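Local coordinates for protein putative ABC transporter subunit, substrate-binding component (Rhodopseudomonas palustris, PDB 4EVQ) that binds 4-hydroxybenzoate and probably delivers it, with related lignin-derived aromatic acids, to an ABC transporter for uptake, at residues A[26-31]-A[157-162]; A[93-98]-A[117-122]; A[221-226]-A[243-248]; A[233-236]-A[240-243]. All coordinates share one frame; numbering follows the deposited sequence.

Interaction 1: residues A[26-31]-A[157-162]. With PHB (p-hydroxybenzoic acid), chain H; ACT (acetate ion), chain G.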
loop_
_atom_site.group_PDB
_atom_site.type_symbol
_atom_site.label_atom_id
_atom_site.label_comp_id
_atom_site.label_asym_id
_atom_site.label_seq_id
_atom_site.Cartn_x
_atom_site.Cartn_y
_atom_site.Cartn_z
ATOM N N SER A 26 -0.817 -11.594 12.047
ATOM C CA SER A 26 -1.193 -11.263 13.406
ATOM C C SER A 26 -0.877 -9.800 13.620
ATOM O O SER A 26 -0.167 -9.175 12.841
ATOM C CB SER A 26 -0.420 -12.124 14.426
ATOM O OG SER A 26 0.954 -11.852 14.353
ATOM N N GLY A 27 -1.388 -9.265 14.720
ATOM C CA GLY A 27 -1.109 -7.918 15.139
ATOM C C GLY A 27 -1.891 -6.863 14.386
ATOM O O GLY A 27 -2.917 -7.108 13.707
ATOM N N THR A 28 -1.361 -5.655 14.489
ATOM C CA THR A 28 -2.156 -4.508 14.108
ATOM C C THR A 28 -2.497 -4.476 12.596
ATOM O O THR A 28 -3.541 -3.977 12.179
ATOM C CB THR A 28 -1.496 -3.234 14.563
ATOM O OG1 THR A 28 -2.480 -2.173 14.587
ATOM C CG2 THR A 28 -0.449 -2.821 13.635
ATOM N N TYR A 29 -1.641 -5.070 11.776
ATOM C CA TYR A 29 -1.871 -5.067 10.360
ATOM C C TYR A 29 -2.408 -6.393 9.813
ATOM O O TYR A 29 -2.450 -6.611 8.616
ATOM C CB TYR A 29 -0.588 -4.650 9.659
ATOM C CG TYR A 29 -0.229 -3.160 9.749
ATOM C CD1 TYR A 29 -1.176 -2.173 9.890
ATOM C CD2 TYR A 29 1.090 -2.754 9.616
ATOM C CE1 TYR A 29 -0.816 -0.834 9.877
ATOM C CE2 TYR A 29 1.464 -1.430 9.638
ATOM C CZ TYR A 29 0.505 -0.460 9.758
ATOM O OH TYR A 29 0.832 0.882 9.735
ATOM N N ALA A 30 -2.854 -7.275 10.706
ATOM C CA ALA A 30 -3.460 -8.522 10.263
ATOM C C ALA A 30 -4.571 -8.353 9.175
ATOM O O ALA A 30 -4.612 -9.139 8.256
ATOM C CB ALA A 30 -4.009 -9.304 11.479
ATOM N N PRO A 31 -5.440 -7.341 9.273
ATOM C CA PRO A 31 -6.450 -7.225 8.213
ATOM C C PRO A 31 -5.872 -6.879 6.848
ATOM O O PRO A 31 -6.446 -7.278 5.815
ATOM C CB PRO A 31 -7.348 -6.085 8.683
ATOM C CG PRO A 31 -7.047 -5.949 10.120
ATOM C CD PRO A 31 -5.692 -6.382 10.366
ATOM N N VAL A 157 -0.373 13.983 12.019
ATOM C CA VAL A 157 -0.341 13.018 13.099
ATOM C C VAL A 157 -0.198 11.614 12.487
ATOM O O VAL A 157 -0.940 11.244 11.561
ATOM C CB VAL A 157 -1.571 13.168 14.014
ATOM C CG1 VAL A 157 -2.840 12.997 13.278
ATOM C CG2 VAL A 157 -1.475 12.240 15.195
ATOM N N THR A 158 0.708 10.838 13.041
ATOM C CA THR A 158 0.962 9.501 12.502
ATOM C C THR A 158 1.732 8.697 13.523
ATOM O O THR A 158 2.058 9.184 14.600
ATOM C CB THR A 158 1.689 9.536 11.134
ATOM O OG1 THR A 158 1.670 8.227 10.557
ATOM C CG2 THR A 158 3.112 9.980 11.277
ATOM N N TRP A 159 2.014 7.452 13.167
ATOM C CA TRP A 159 2.850 6.579 13.961
ATOM C C TRP A 159 4.337 6.843 13.702
ATOM O O TRP A 159 4.740 7.176 12.573
ATOM C CB TRP A 159 2.536 5.106 13.645
ATOM C CG TRP A 159 1.330 4.559 14.339
ATOM C CD1 TRP A 159 1.010 4.719 15.657
ATOM C CD2 TRP A 159 0.310 3.738 13.778
ATOM N NE1 TRP A 159 -0.110 4.018 15.951
ATOM C CE2 TRP A 159 -0.570 3.391 14.823
ATOM C CE3 TRP A 159 0.085 3.208 12.511
ATOM C CZ2 TRP A 159 -1.683 2.568 14.629
ATOM C CZ3 TRP A 159 -0.975 2.391 12.325
ATOM C CH2 TRP A 159 -1.872 2.094 13.365
ATOM N N LYS A 160 5.132 6.664 14.754
ATOM C CA LYS A 160 6.556 6.907 14.726
ATOM C C LYS A 160 7.306 5.674 14.163
ATOM O O LYS A 160 7.914 4.885 14.875
ATOM C CB LYS A 160 7.068 7.295 16.098
ATOM C CG LYS A 160 8.510 7.841 16.065
ATOM C CD LYS A 160 8.998 8.466 17.344
ATOM C CE LYS A 160 10.470 8.836 17.179
ATOM N NZ LYS A 160 11.372 7.654 17.062
ATOM N N TYR A 161 7.229 5.517 12.853
ATOM C CA TYR A 161 8.048 4.546 12.161
ATOM C C TYR A 161 8.185 5.034 10.721
ATOM O O TYR A 161 7.540 5.999 10.329
ATOM C CB TYR A 161 7.531 3.101 12.286
ATOM C CG TYR A 161 6.441 2.688 11.307
ATOM C CD1 TYR A 161 5.148 3.069 11.520
ATOM C CD2 TYR A 161 6.699 1.859 10.210
ATOM C CE1 TYR A 161 4.129 2.657 10.675
ATOM C CE2 TYR A 161 5.704 1.461 9.376
ATOM C CZ TYR A 161 4.413 1.850 9.599
ATOM O OH TYR A 161 3.404 1.439 8.781
ATOM N N ALA A 162 8.948 4.297 9.915
ATOM C CA ALA A 162 9.347 4.770 8.584
ATOM C C ALA A 162 8.201 5.215 7.713
ATOM O O ALA A 162 8.313 6.203 7.021
ATOM C CB ALA A 162 10.200 3.717 7.861
HETATM C "C1'" PHB H . 3.890 0.738 5.478
HETATM O "O1'" PHB H . 4.433 0.477 6.576
HETATM O "O2'" PHB H . 4.571 0.934 4.396
HETATM C C1 PHB H . 2.423 0.829 5.332
HETATM C C2 PHB H . 1.604 0.158 6.240
HETATM C C3 PHB H . 0.226 0.255 6.121
HETATM C C4 PHB H . -0.313 1.014 5.135
HETATM C C5 PHB H . 0.478 1.669 4.209
HETATM C C6 PHB H . 1.832 1.569 4.335
HETATM O O4 PHB H . -1.648 1.123 5.005
HETATM C C ACT G . 2.405 -5.097 15.932
HETATM O O ACT G . 2.011 -5.000 17.126
HETATM O OXT ACT G . 1.628 -5.593 15.054
HETATM C CH3 ACT G . 3.773 -4.664 15.559
#
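Thr-28 and Trp-159 mark the closest approach of the two backbones, yet their CA atoms are still 12.2 Å apart, so the contact between 26-31 and 157-162 is made by side chains, chiefly long aromatic ones. This is the bilobal fold of periplasmic binding proteins: the turn before helix 30-46 belongs to one lobe, the end of strand 153-159 to the other, and the ligand lies in the cleft between them. A type I turn from Gly-27 to Ala-30 sets Tyr-29 at the N-cap of its helix. Tyr-161, likewise an N-cap residue, approaches from the opposite direction. Tyr-29 OH donates to Tyr-161 OH at 2.8 Å, meeting it near the plane of both rings, and thereby bridges the cleft. Trp-159 flanks this bridge: its CZ3 lies 3.5 Å from Tyr-29 OH, while its own NE1 turns to the carbonyl of Asp-192. The Tyr-29 ring is filled on both faces, with Thr-28 CG2 over one and C3 of the bound p-hydroxybenzoic acid over the other. The ligand ring is steeply tilted against the tyrosine, so the two do not lie flat together. The Tyr-161 ring also stacks on His-91. Its CG occupies the position between backbone N and carbonyl carbon (chi1 83°), which directs the phenol into the cleft. There its oxygen both accepts and donates, a relay consistent with coupling closure of the lobes to the bound ligand: Tyr-161 OH donates a hydrogen bond of 2.6 Å to the ligand's carboxylate oxygen O1'.

Interaction 2: residues A[93-98]-A[117-122]. With SO4 (sulfate ion), chain D.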
loop_
_atom_site.group_PDB
_atom_site.type_symbol
_atom_site.label_atom_id
_atom_site.label_comp_id
_atom_site.label_asym_id
_atom_site.label_seq_id
_atom_site.Cartn_x
_atom_site.Cartn_y
_atom_site.Cartn_z
ATOM N N GLY A 93 9.296 -1.040 7.666
ATOM C CA GLY A 93 10.519 -1.445 8.339
ATOM C C GLY A 93 10.844 -2.924 8.101
ATOM O O GLY A 93 12.010 -3.263 7.863
ATOM N N VAL A 94 9.845 -3.799 8.160
ATOM C CA VAL A 94 10.087 -5.204 7.808
ATOM C C VAL A 94 10.493 -5.316 6.357
ATOM O O VAL A 94 11.439 -6.036 6.023
ATOM C CB VAL A 94 8.814 -6.051 8.054
ATOM C CG1 VAL A 94 8.997 -7.532 7.667
ATOM C CG2 VAL A 94 8.350 -5.931 9.475
ATOM N N ALA A 95 9.780 -4.633 5.475
ATOM C CA ALA A 95 10.044 -4.741 4.047
ATOM C C ALA A 95 11.425 -4.300 3.657
ATOM O O ALA A 95 12.043 -4.932 2.773
ATOM C CB ALA A 95 9.018 -3.969 3.263
HETATM N N MSE A 96 11.961 -3.262 4.273
HETATM C CA MSE A 96 13.288 -2.825 3.856
HETATM C C MSE A 96 14.356 -3.864 4.258
HETATM O O MSE A 96 15.341 -4.089 3.535
HETATM C CB MSE A 96 13.611 -1.420 4.370
HETATM C CG MSE A 96 13.753 -1.299 5.830
HETATM SE SE MSE A 96 14.146 0.568 6.263
HETATM C CE MSE A 96 12.463 1.398 5.846
ATOM N N ALA A 97 14.153 -4.542 5.371
ATOM C CA ALA A 97 15.079 -5.596 5.768
ATOM C C ALA A 97 14.930 -6.799 4.855
ATOM O O ALA A 97 15.930 -7.461 4.514
ATOM C CB ALA A 97 14.783 -5.966 7.214
HETATM N N MSE A 98 13.712 -7.089 4.442
HETATM C CA MSE A 98 13.456 -8.211 3.525
HETATM C C MSE A 98 14.102 -7.939 2.196
HETATM O O MSE A 98 14.781 -8.823 1.644
HETATM C CB MSE A 98 11.934 -8.391 3.355
HETATM C CG MSE A 98 11.531 -9.584 2.548
HETATM SE SE MSE A 98 9.742 -9.461 1.778
HETATM C CE MSE A 98 10.240 -8.302 0.314
ATOM N N ASP A 117 10.382 4.226 0.756
ATOM C CA ASP A 117 10.946 4.934 -0.398
ATOM C C ASP A 117 12.162 4.233 -0.937
ATOM O O ASP A 117 12.349 4.164 -2.161
ATOM C CB ASP A 117 11.293 6.379 -0.018
ATOM C CG ASP A 117 10.075 7.267 0.208
ATOM O OD1 ASP A 117 9.008 7.008 -0.366
ATOM O OD2 ASP A 117 10.250 8.272 0.931
ATOM N N ILE A 118 12.954 3.632 -0.065
ATOM C CA ILE A 118 14.241 3.092 -0.502
ATOM C C ILE A 118 14.075 1.891 -1.432
ATOM O O ILE A 118 14.979 1.616 -2.239
ATOM C CB ILE A 118 15.112 2.731 0.711
ATOM C CG1 ILE A 118 16.570 2.585 0.312
ATOM C CG2 ILE A 118 14.583 1.499 1.429
ATOM C CD1 ILE A 118 17.483 2.574 1.523
ATOM N N ILE A 119 12.964 1.184 -1.352
ATOM C CA ILE A 119 12.802 -0.057 -2.116
ATOM C C ILE A 119 12.906 0.160 -3.618
ATOM O O ILE A 119 13.450 -0.710 -4.339
ATOM C CB ILE A 119 11.482 -0.739 -1.678
ATOM C CG1 ILE A 119 11.630 -1.255 -0.263
ATOM C CG2 ILE A 119 11.097 -1.876 -2.632
ATOM C CD1 ILE A 119 10.384 -1.848 0.329
ATOM N N THR A 120 12.453 1.299 -4.098
ATOM C CA THR A 120 12.574 1.623 -5.530
ATOM C C THR A 120 13.442 2.870 -5.750
ATOM O O THR A 120 13.351 3.592 -6.793
ATOM C CB THR A 120 11.183 1.712 -6.225
ATOM O OG1 THR A 120 10.379 2.717 -5.603
ATOM C CG2 THR A 120 10.418 0.361 -6.162
ATOM N N ARG A 121 14.355 3.061 -4.812
ATOM C CA ARG A 121 15.388 4.084 -4.868
ATOM C C ARG A 121 16.718 3.367 -4.658
ATOM O O ARG A 121 17.057 2.516 -5.498
ATOM C CB ARG A 121 15.102 5.274 -3.933
ATOM C CG ARG A 121 13.893 6.112 -4.446
ATOM C CD ARG A 121 13.555 7.318 -3.612
ATOM N NE ARG A 121 12.497 8.117 -4.255
ATOM C CZ ARG A 121 12.297 9.416 -4.049
ATOM N NH1 ARG A 121 13.069 10.077 -3.202
ATOM N NH2 ARG A 121 11.336 10.075 -4.694
ATOM N N ALA A 122 17.480 3.641 -3.607
ATOM C CA ALA A 122 18.802 2.984 -3.459
ATOM C C ALA A 122 18.803 1.447 -3.401
ATOM O O ALA A 122 19.790 0.818 -3.761
ATOM C CB ALA A 122 19.544 3.555 -2.243
HETATM S S SO4 D . 11.168 13.489 -2.963
HETATM O O1 SO4 D . 9.810 13.319 -2.426
HETATM O O2 SO4 D . 12.067 12.672 -2.170
HETATM O O3 SO4 D . 11.182 12.933 -4.309
HETATM O O4 SO4 D . 11.578 14.893 -3.058
#
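Ala-95 and Ile-119 face each other directly, each CB directed at the opposing segment, and the longer side chain closes the distance. Ile-119 CG1 stands beside its backbone N (chi1 -69°) and the chain then runs extended, which carries CD1 to within 3.9 Å of Ala-95 CB. One residue away on each segment, the neighbouring pair meets differently. The selenomethionine Met-96 directs its CB alongside the other segment, not at it. Contact is made at the flank of the residue, where Met-96 CB lies 4.3 Å from the branch methyl Ile-118 CG2. Two apolar contacts thus rest the 3-10 segment 117-119 against helix 92-105 within one lobe of the binding protein, and Ile-119 also reaches Val-128 on the edge strand 128-130. No hydrogen bond crosses between the segments. The polar end of the loop turns elsewhere: Arg-121 stretches out, extended from CG to NE, and offers the edge of its guanidinium to a sulfate ion, probably from the crystallisation liquor. NH2 reaches sulfate O3 at 2.9 Å (172°, almost straight) and NH1 reaches O2 at 3.0 Å, a two-pronged grip shared with Arg-140. NH2 also forms a salt bridge with Asp-367, in the C-terminal tail that the disulfide Cys-124 to Cys-372 joins to this chain region. With an alanine here, Asp-367 would probably lose its cationic mate and the sulfate two of its bonds. Directional, charged bonds therefore serve the loop's outer side, whereas the helix-facing side relies on nondirectional aliphatic packing.

Interaction 3: residues A[221-226]-A[243-248]. With SO4 (sulfate ion), chain F.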
loop_
_atom_site.group_PDB
_atom_site.type_symbol
_atom_site.label_atom_id
_atom_site.label_comp_id
_atom_site.label_asym_id
_atom_site.label_seq_id
_atom_site.Cartn_x
_atom_site.Cartn_y
_atom_site.Cartn_z
ATOM N N LYS A 221 -10.144 3.469 14.972
ATOM C CA LYS A 221 -10.199 4.120 16.256
ATOM C C LYS A 221 -9.881 5.579 16.136
ATOM O O LYS A 221 -10.547 6.409 16.766
ATOM C CB LYS A 221 -9.311 3.411 17.269
ATOM C CG LYS A 221 -9.524 3.944 18.704
ATOM C CD LYS A 221 -8.756 3.089 19.665
ATOM C CE LYS A 221 -9.073 3.509 21.111
ATOM N NZ LYS A 221 -8.615 4.893 21.349
ATOM N N PHE A 222 -8.913 5.942 15.330
ATOM C CA PHE A 222 -8.556 7.339 15.128
ATOM C C PHE A 222 -9.747 8.088 14.575
ATOM O O PHE A 222 -10.072 9.195 15.031
ATOM C CB PHE A 222 -7.337 7.496 14.209
ATOM C CG PHE A 222 -6.924 8.909 14.070
ATOM C CD1 PHE A 222 -6.139 9.508 15.032
ATOM C CD2 PHE A 222 -7.344 9.662 13.000
ATOM C CE1 PHE A 222 -5.803 10.875 14.952
ATOM C CE2 PHE A 222 -7.013 11.009 12.913
ATOM C CZ PHE A 222 -6.236 11.602 13.869
ATOM N N ILE A 223 -10.399 7.556 13.571
ATOM C CA ILE A 223 -11.549 8.214 12.948
ATOM C C ILE A 223 -12.642 8.447 13.977
ATOM O O ILE A 223 -13.213 9.530 14.048
ATOM C CB ILE A 223 -12.068 7.361 11.762
ATOM C CG1 ILE A 223 -11.069 7.434 10.603
ATOM C CG2 ILE A 223 -13.482 7.766 11.339
ATOM C CD1 ILE A 223 -11.348 6.424 9.561
ATOM N N LYS A 224 -12.947 7.423 14.768
ATOM C CA LYS A 224 -13.978 7.517 15.808
ATOM C C LYS A 224 -13.602 8.573 16.823
ATOM O O LYS A 224 -14.429 9.460 17.164
ATOM C CB LYS A 224 -14.153 6.149 16.469
ATOM C CG LYS A 224 -14.836 5.154 15.534
ATOM C CD LYS A 224 -15.290 3.826 16.153
ATOM C CE LYS A 224 -16.312 3.153 15.161
ATOM N NZ LYS A 224 -16.982 1.864 15.548
ATOM N N ASP A 225 -12.373 8.538 17.294
ATOM C CA ASP A 225 -11.928 9.460 18.337
ATOM C C ASP A 225 -11.902 10.885 17.782
ATOM O O ASP A 225 -12.282 11.853 18.472
ATOM C CB ASP A 225 -10.574 9.096 18.906
ATOM C CG ASP A 225 -10.585 7.799 19.713
ATOM O OD1 ASP A 225 -11.685 7.319 20.056
ATOM O OD2 ASP A 225 -9.465 7.298 19.989
ATOM N N TYR A 226 -11.430 11.066 16.563
ATOM C CA TYR A 226 -11.343 12.388 15.939
ATOM C C TYR A 226 -12.740 13.022 15.842
ATOM O O TYR A 226 -12.927 14.189 16.179
ATOM C CB TYR A 226 -10.689 12.241 14.566
ATOM C CG TYR A 226 -10.361 13.541 13.879
ATOM C CD1 TYR A 226 -11.333 14.273 13.216
ATOM C CD2 TYR A 226 -9.082 14.053 13.900
ATOM C CE1 TYR A 226 -11.002 15.450 12.559
ATOM C CE2 TYR A 226 -8.750 15.237 13.269
ATOM C CZ TYR A 226 -9.737 15.935 12.602
ATOM O OH TYR A 226 -9.406 17.100 11.949
ATOM N N ASP A 243 -9.347 3.063 4.065
ATOM C CA ASP A 243 -9.617 1.810 3.386
ATOM C C ASP A 243 -9.746 0.624 4.345
ATOM O O ASP A 243 -8.896 0.396 5.183
ATOM C CB ASP A 243 -8.554 1.516 2.320
ATOM C CG ASP A 243 -9.015 1.897 0.920
ATOM O OD1 ASP A 243 -9.522 3.028 0.739
ATOM O OD2 ASP A 243 -8.868 1.062 -0.027
ATOM N N GLY A 244 -10.848 -0.098 4.207
ATOM C CA GLY A 244 -11.141 -1.247 5.025
ATOM C C GLY A 244 -11.928 -0.991 6.281
ATOM O O GLY A 244 -12.339 -1.957 6.908
ATOM N N VAL A 245 -12.097 0.273 6.664
ATOM C CA VAL A 245 -12.733 0.622 7.945
ATOM C C VAL A 245 -13.946 1.487 7.732
ATOM O O VAL A 245 -14.521 1.958 8.716
ATOM C CB VAL A 245 -11.752 1.264 8.927
ATOM C CG1 VAL A 245 -10.607 0.274 9.286
ATOM C CG2 VAL A 245 -11.231 2.595 8.467
ATOM N N GLU A 246 -14.392 1.665 6.506
ATOM C CA GLU A 246 -15.480 2.587 6.166
ATOM C C GLU A 246 -16.789 2.219 6.799
ATOM O O GLU A 246 -17.475 3.110 7.338
ATOM C CB GLU A 246 -15.670 2.645 4.640
ATOM C CG GLU A 246 -14.412 2.957 3.831
ATOM C CD GLU A 246 -13.709 1.712 3.311
ATOM O OE1 GLU A 246 -13.830 0.625 3.913
ATOM O OE2 GLU A 246 -13.011 1.842 2.285
ATOM N N ALA A 247 -17.186 0.958 6.768
ATOM C CA ALA A 247 -18.499 0.565 7.267
ATOM C C ALA A 247 -18.509 0.714 8.778
ATOM O O ALA A 247 -19.452 1.278 9.381
ATOM C CB ALA A 247 -18.815 -0.834 6.862
ATOM N N ALA A 248 -17.458 0.250 9.426
ATOM C CA ALA A 248 -17.442 0.258 10.888
ATOM C C ALA A 248 -17.330 1.668 11.447
ATOM O O ALA A 248 -17.775 1.940 12.568
ATOM C CB ALA A 248 -16.312 -0.627 11.371
HETATM S S SO4 F . -17.685 3.907 19.290
HETATM O O1 SO4 F . -18.567 3.833 20.452
HETATM O O2 SO4 F . -16.307 3.570 19.633
HETATM O O3 SO4 F . -17.666 5.277 18.765
HETATM O O4 SO4 F . -18.150 3.035 18.203
#
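Val-245 and Ala-248 are the two points at which 243-248 meets the helix residues Ile-223 and Lys-224, the first by apolar packing and the second by a polar link. Read in order, the segment begins with Asp-243, held by a salt bridge to Arg-348 and a hydrogen bond from Val-288 N. Gly-244 follows at a positive phi (91°), a backbone shape in which a CB would collide with the carbonyl oxygen of the residue before. Val-245 then turns toward helix 217-228: its CG2, placed between the backbone N and the carbonyl carbon, sits 4.0 Å from Ile-223 CD1, the two side chains crossing at a slant. Glu-246 points the other way and folds back, so that its carboxylate receives weak bonds from Gly-244 N. At Ala-248 the backbone takes over, and its carbonyl oxygen accepts a weak hydrogen bond of 3.1 Å from Lys-224 NZ. The lysine chain, extended beyond CG, slants its end toward this oxygen, and NZ also reaches O4 of a sulfate ion, probably from the crystallisation liquor, at 3.1 Å; a second conformer is deposited, so this is not the lysine's sole position. Behind it, Lys-221 NZ and Asp-225 OD2 close an i to i+4 salt bridge of 2.9 Å, using the syn lone pair of the acid. Helix 217-228 connects the parallel neighbours 209-213 and 235-238, the beta-alpha-beta crossover from which the lobes of periplasmic binding proteins are built, and 243-248 leans on its side.

Interaction 4: residues A[233-236]-A[240-243]. With PHB (p-hydroxybenzoic acid), chain H.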
loop_
_atom_site.group_PDB
_atom_site.type_symbol
_atom_site.label_atom_id
_atom_site.label_comp_id
_atom_site.label_asym_id
_atom_site.label_seq_id
_atom_site.Cartn_x
_atom_site.Cartn_y
_atom_site.Cartn_z
ATOM N N ILE A 233 -12.545 20.749 12.286
ATOM C CA ILE A 233 -11.363 20.838 11.426
ATOM C C ILE A 233 -11.364 19.623 10.453
ATOM O O ILE A 233 -11.520 18.484 10.889
ATOM C CB ILE A 233 -10.037 20.774 12.266
ATOM C CG1 ILE A 233 -9.942 21.953 13.222
ATOM C CG2 ILE A 233 -8.801 20.740 11.348
ATOM C CD1 ILE A 233 -8.917 21.720 14.373
ATOM N N PRO A 234 -11.220 19.858 9.165
ATOM C CA PRO A 234 -11.300 18.720 8.226
ATOM C C PRO A 234 -10.084 17.823 8.301
ATOM O O PRO A 234 -8.951 18.250 8.384
ATOM C CB PRO A 234 -11.346 19.377 6.871
ATOM C CG PRO A 234 -10.755 20.706 7.040
ATOM C CD PRO A 234 -11.087 21.144 8.453
ATOM N N LEU A 235 -10.406 16.532 8.278
ATOM C CA LEU A 235 -9.427 15.433 8.291
ATOM C C LEU A 235 -9.153 14.954 6.883
ATOM O O LEU A 235 -10.060 14.654 6.105
ATOM C CB LEU A 235 -9.961 14.334 9.181
ATOM C CG LEU A 235 -9.067 13.066 9.299
ATOM C CD1 LEU A 235 -7.714 13.454 9.887
ATOM C CD2 LEU A 235 -9.729 12.048 10.174
ATOM N N TRP A 236 -7.868 14.837 6.624
ATOM C CA TRP A 236 -7.314 14.329 5.380
ATOM C C TRP A 236 -6.244 13.279 5.658
ATOM O O TRP A 236 -5.657 13.248 6.713
ATOM C CB TRP A 236 -6.602 15.466 4.664
ATOM C CG TRP A 236 -7.449 16.474 3.944
ATOM C CD1 TRP A 236 -8.213 17.463 4.499
ATOM C CD2 TRP A 236 -7.592 16.586 2.538
ATOM N NE1 TRP A 236 -8.831 18.191 3.498
ATOM C CE2 TRP A 236 -8.468 17.675 2.289
ATOM C CE3 TRP A 236 -7.075 15.874 1.463
ATOM C CZ2 TRP A 236 -8.809 18.066 1.010
ATOM C CZ3 TRP A 236 -7.438 16.268 0.183
ATOM C CH2 TRP A 236 -8.266 17.377 -0.027
ATOM N N PHE A 240 -5.075 5.010 2.929
ATOM C CA PHE A 240 -4.948 3.969 3.941
ATOM C C PHE A 240 -5.720 4.322 5.205
ATOM O O PHE A 240 -6.084 3.437 5.977
ATOM C CB PHE A 240 -3.476 3.701 4.275
ATOM C CG PHE A 240 -2.598 3.680 3.077
ATOM C CD1 PHE A 240 -2.760 2.697 2.125
ATOM C CD2 PHE A 240 -1.682 4.694 2.853
ATOM C CE1 PHE A 240 -1.998 2.720 0.980
ATOM C CE2 PHE A 240 -0.938 4.719 1.665
ATOM C CZ PHE A 240 -1.107 3.746 0.746
ATOM N N LEU A 241 -5.929 5.619 5.443
ATOM C CA LEU A 241 -6.619 6.090 6.656
ATOM C C LEU A 241 -8.048 5.577 6.676
ATOM O O LEU A 241 -8.578 5.370 7.749
ATOM C CB LEU A 241 -6.605 7.612 6.628
ATOM C CG LEU A 241 -7.280 8.308 7.803
ATOM C CD1 LEU A 241 -6.592 7.978 9.113
ATOM C CD2 LEU A 241 -7.318 9.825 7.564
ATOM N N THR A 242 -8.693 5.380 5.521
ATOM C CA THR A 242 -10.072 4.933 5.475
ATOM C C THR A 242 -10.300 3.556 4.875
ATOM O O THR A 242 -11.345 2.944 5.114
ATOM C CB THR A 242 -10.967 5.975 4.761
ATOM O OG1 THR A 242 -10.526 6.167 3.397
ATOM C CG2 THR A 242 -10.902 7.312 5.453
ATOM N N ASP A 243 -9.347 3.063 4.065
ATOM C CA ASP A 243 -9.617 1.810 3.386
ATOM C C ASP A 243 -9.746 0.624 4.345
ATOM O O ASP A 243 -8.896 0.396 5.183
ATOM C CB ASP A 243 -8.554 1.516 2.320
ATOM C CG ASP A 243 -9.015 1.897 0.920
ATOM O OD1 ASP A 243 -9.522 3.028 0.739
ATOM O OD2 ASP A 243 -8.868 1.062 -0.027
HETATM C "C1'" PHB H . 3.890 0.738 5.478
HETATM O "O1'" PHB H . 4.433 0.477 6.576
HETATM O "O2'" PHB H . 4.571 0.934 4.396
HETATM C C1 PHB H . 2.423 0.829 5.332
HETATM C C2 PHB H . 1.604 0.158 6.240
HETATM C C3 PHB H . 0.226 0.255 6.121
HETATM C C4 PHB H . -0.313 1.014 5.135
HETATM C C5 PHB H . 0.478 1.669 4.209
HETATM C C6 PHB H . 1.832 1.569 4.335
HETATM O O4 PHB H . -1.648 1.123 5.005
#
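Leu-235 and Leu-241 meet tip to tip in the alpha/beta lobe of a periplasmic binding protein: Leu-235 starts the parallel strand 235-238, and Leu-241 folds back onto it from the 3-10 segment after the strand's far end, which lines the ligand cleft. The backbones come nearest at Trp-236 CA and Leu-241 CA, 8.4 Å apart. Both leucines carry CG anti to the backbone N (chi1 179° in Leu-235), and Leu-241 CD2 alone does the touching: it lies 4.1 Å from Leu-235 CG and 3.9 Å from Trp-236 O. The CB of Trp-236 points away from 240-243, and its side chain touches Leu-347. This pair lies in the core, where Leu-235 also packs on Val-210 and Ala-212 of the next strand. One residue earlier, Phe-240 faces the pocket instead, and its atoms can be followed outward. CB comes first, 3.2 Å from the phenolic O4 of p-hydroxybenzoic acid. CG is next, 3.3 Å from the same O4, and beyond it the ring spreads beneath the ligand, whose C5 sits above its centre. The ligand ring stands nearly perpendicular to the phenyl plane, presenting its edge. CD1 and CD2 are equally near C5, with CE1, CE2 and the tip CZ slightly farther from it; the ring also meets Phe-133. Replacing Phe-240 by an alanine is likely to strip the ligand's C5 edge of the aromatic face beneath it. The ring is not centred on the hydroxyl, however: O4 lies 3.5 Å from Phe-240 CD1 and 4.2 Å from CD2.

Interactions 1 and 4 both touch the ligand, but in different ways: the first bridges the two lobes with phenol hydrogen bonds, while the second, fully buried, is hydrocarbon packing within one lobe that sets an aromatic face into the pocket. Interactions 3 and 4 share Asp-243 and lie side by side, the helix of one bonded to the residues just before the strand of the other through Tyr-226 OH and Ile-233 O; interaction 3 runs from a buried apolar pair to an exposed lysine. Interaction 2 belongs to the opposite lobe, its centre about 28 Å from that of interaction 3, yet it mixes aliphatic packing inside with charge outside in the same fashion.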